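Long-range contact in VP4 protein (Tellina virus 1, PDB 3P06), which is a serine protease that probably cleaves the viral polyprotein into its final products, captured here as an intramolecular acyl-enzyme: residues S59-I64 and Q97-S102. Residues are numbered along the deposited sequence; the frame is centred on the assembly and turned at random.
Sequences SEMVNI and QLAFNS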
loop_
_atom_site.group_PDB
_atom_site.type_symbol
_atom_site.label_atom_id
_atom_site.label_comp_id
_atom_site.label_asym_id
_atom_site.label_seq_id
_atom_site.Cartn_x
_atom_site.Cartn_y
_atom_site.Cartn_z
ATOM N N SER A 59 9.184 -5.852 6.912
ATOM C CA SER A 59 10.522 -5.926 7.467
ATOM C C SER A 59 10.430 -5.822 8.984
ATOM O O SER A 59 9.328 -5.644 9.501
ATOM C CB SER A 59 11.411 -4.835 6.886
ATOM O OG SER A 59 11.271 -3.658 7.653
ATOM N N GLU A 60 11.576 -5.923 9.687
ATOM C CA GLU A 60 11.667 -5.650 11.153
ATOM C C GLU A 60 11.180 -4.264 11.627
ATOM O O GLU A 60 10.856 -4.078 12.830
ATOM C CB GLU A 60 13.123 -5.797 11.662
ATOM C CG GLU A 60 13.597 -7.247 11.823
ATOM C CD GLU A 60 12.738 -8.106 12.794
ATOM O OE1 GLU A 60 12.964 -8.008 14.031
ATOM O OE2 GLU A 60 11.869 -8.898 12.308
HETATM N N MSE A 61 11.188 -3.293 10.713
HETATM C CA MSE A 61 10.731 -1.948 11.013
HETATM C C MSE A 61 9.243 -1.761 10.947
HETATM O O MSE A 61 8.733 -0.643 10.973
HETATM C CB MSE A 61 11.435 -0.940 10.110
HETATM C CG MSE A 61 12.874 -0.751 10.589
HETATM SE SE MSE A 61 13.869 0.408 9.370
HETATM C CE MSE A 61 13.276 2.173 10.065
ATOM N N VAL A 62 8.513 -2.843 10.778
ATOM C CA VAL A 62 7.064 -2.772 10.821
ATOM C C VAL A 62 6.640 -3.266 12.162
ATOM O O VAL A 62 7.270 -4.177 12.655
ATOM C CB VAL A 62 6.481 -3.719 9.716
ATOM C CG1 VAL A 62 4.979 -3.799 9.864
ATOM C CG2 VAL A 62 6.943 -3.197 8.302
ATOM N N ASN A 63 5.598 -2.716 12.768
ATOM C CA ASN A 63 5.108 -3.258 14.055
ATOM C C ASN A 63 4.344 -4.546 13.740
ATOM O O ASN A 63 3.170 -4.485 13.299
ATOM C CB ASN A 63 4.143 -2.268 14.726
ATOM C CG ASN A 63 3.707 -2.713 16.144
ATOM O OD1 ASN A 63 3.699 -3.901 16.507
ATOM N ND2 ASN A 63 3.336 -1.745 16.938
ATOM N N ILE A 64 4.989 -5.697 13.966
ATOM C CA ILE A 64 4.389 -6.967 13.602
ATOM C C ILE A 64 3.180 -7.343 14.475
ATOM O O ILE A 64 2.227 -7.932 13.966
ATOM C CB ILE A 64 5.415 -8.151 13.578
ATOM C CG1 ILE A 64 6.671 -7.759 12.788
ATOM C CG2 ILE A 64 4.753 -9.385 12.900
ATOM C CD1 ILE A 64 6.405 -7.607 11.259
ATOM N N GLN A 97 13.475 -1.065 1.640
ATOM C CA GLN A 97 12.960 -1.708 2.863
ATOM C C GLN A 97 11.657 -1.027 3.233
ATOM O O GLN A 97 11.536 0.224 3.142
ATOM C CB GLN A 97 14.002 -1.612 3.978
ATOM C CG GLN A 97 13.502 -2.237 5.284
ATOM C CD GLN A 97 14.501 -2.139 6.458
ATOM O OE1 GLN A 97 15.600 -1.661 6.310
ATOM N NE2 GLN A 97 14.096 -2.629 7.602
ATOM N N LEU A 98 10.643 -1.827 3.554
ATOM C CA LEU A 98 9.377 -1.284 3.942
ATOM C C LEU A 98 9.318 -1.105 5.453
ATOM O O LEU A 98 9.641 -2.025 6.191
ATOM C CB LEU A 98 8.264 -2.269 3.564
ATOM C CG LEU A 98 6.866 -1.828 3.970
ATOM C CD1 LEU A 98 6.349 -0.588 3.074
ATOM C CD2 LEU A 98 5.963 -3.004 3.797
ATOM N N ALA A 99 8.895 0.059 5.906
ATOM C CA ALA A 99 8.888 0.408 7.335
ATOM C C ALA A 99 7.555 0.965 7.743
ATOM O O ALA A 99 6.871 1.560 6.926
ATOM C CB ALA A 99 10.019 1.444 7.651
ATOM N N PHE A 100 7.189 0.745 9.021
ATOM C CA PHE A 100 6.017 1.335 9.690
ATOM C C PHE A 100 4.713 0.681 9.243
ATOM O O PHE A 100 4.745 -0.386 8.643
ATOM C CB PHE A 100 6.034 2.852 9.543
ATOM C CG PHE A 100 7.444 3.471 9.656
ATOM C CD1 PHE A 100 8.471 2.830 10.368
ATOM C CD2 PHE A 100 7.731 4.671 9.046
ATOM C CE1 PHE A 100 9.798 3.401 10.456
ATOM C CE2 PHE A 100 9.008 5.261 9.129
ATOM C CZ PHE A 100 10.057 4.621 9.829
ATOM N N ASN A 101 3.569 1.279 9.535
ATOM C CA ASN A 101 2.344 0.517 9.493
ATOM C C ASN A 101 1.253 1.209 8.676
ATOM O O ASN A 101 0.093 0.779 8.672
ATOM C CB ASN A 101 1.870 0.199 10.936
ATOM C CG ASN A 101 2.635 -0.970 11.542
ATOM O OD1 ASN A 101 3.789 -0.804 11.908
ATOM N ND2 ASN A 101 2.007 -2.194 11.616
ATOM N N SER A 102 1.628 2.270 7.969
ATOM C CA SER A 102 0.675 2.988 7.139
ATOM C C SER A 102 0.167 2.240 5.845
ATOM O O SER A 102 -0.675 2.768 5.116
ATOM C CB SER A 102 1.304 4.318 6.772
ATOM O OG SER A 102 2.323 4.048 5.770
#
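M61 meets A99, Q97 and F100 in turn along its selenomethionine side chain, and no residue of the contact buries more surface. Its CB rests 3.7 Å from A99 CB. SE approaches Q97 NE2 at 3.5 Å, and the two long side chains cross at about a right angle. The bend at chi3 (83°) carries CE to 3.7 Å from F100 CE1, the M61 and F100 side chains lying side by side and pointing the same way, while A99 CB sits over one face of that ring, offset toward the rim. The backbone joins in as well: F100 N donates to M61 O from above the carbonyl plane, 43° out of it.

Q97 reaches the loop with CG anti to the backbone N and the chain extended beyond it, and NE2 gives S59 OG a nearly straight hydrogen bond of 3.0 Å lying in the amide plane. S59 OG also accepts from M61 N, which makes an ST turn at the start of the type I turn S59-V62, and it donates to L98 O at 2.7 Å. One hydroxyl thus serves three bonds and ties the turn after strand 54-58 to strand 98-99, an edge strand of the mixed sheet that pairs with the C-terminal strand 192-193.

Downstream, the N101 amide bonds both the N-H and the C=O of N63: OD1 accepts from N63 N on an in-plane lone pair (2.8 Å), and ND2 donates to N63 O (3.1 Å). ND2 also bonds to E104. Between the S59 and N101 bonds, V62 CG1 and CG2 each lie 3.6 Å from F100 O, and CG2 also meets L98 O, with W103 as a further neighbour. N63 itself N-caps helix 64-67 through E66 N. N101 directly precedes S102, the predicted nucleophile, whose OG is esterified by the carbonyl carbon of A194.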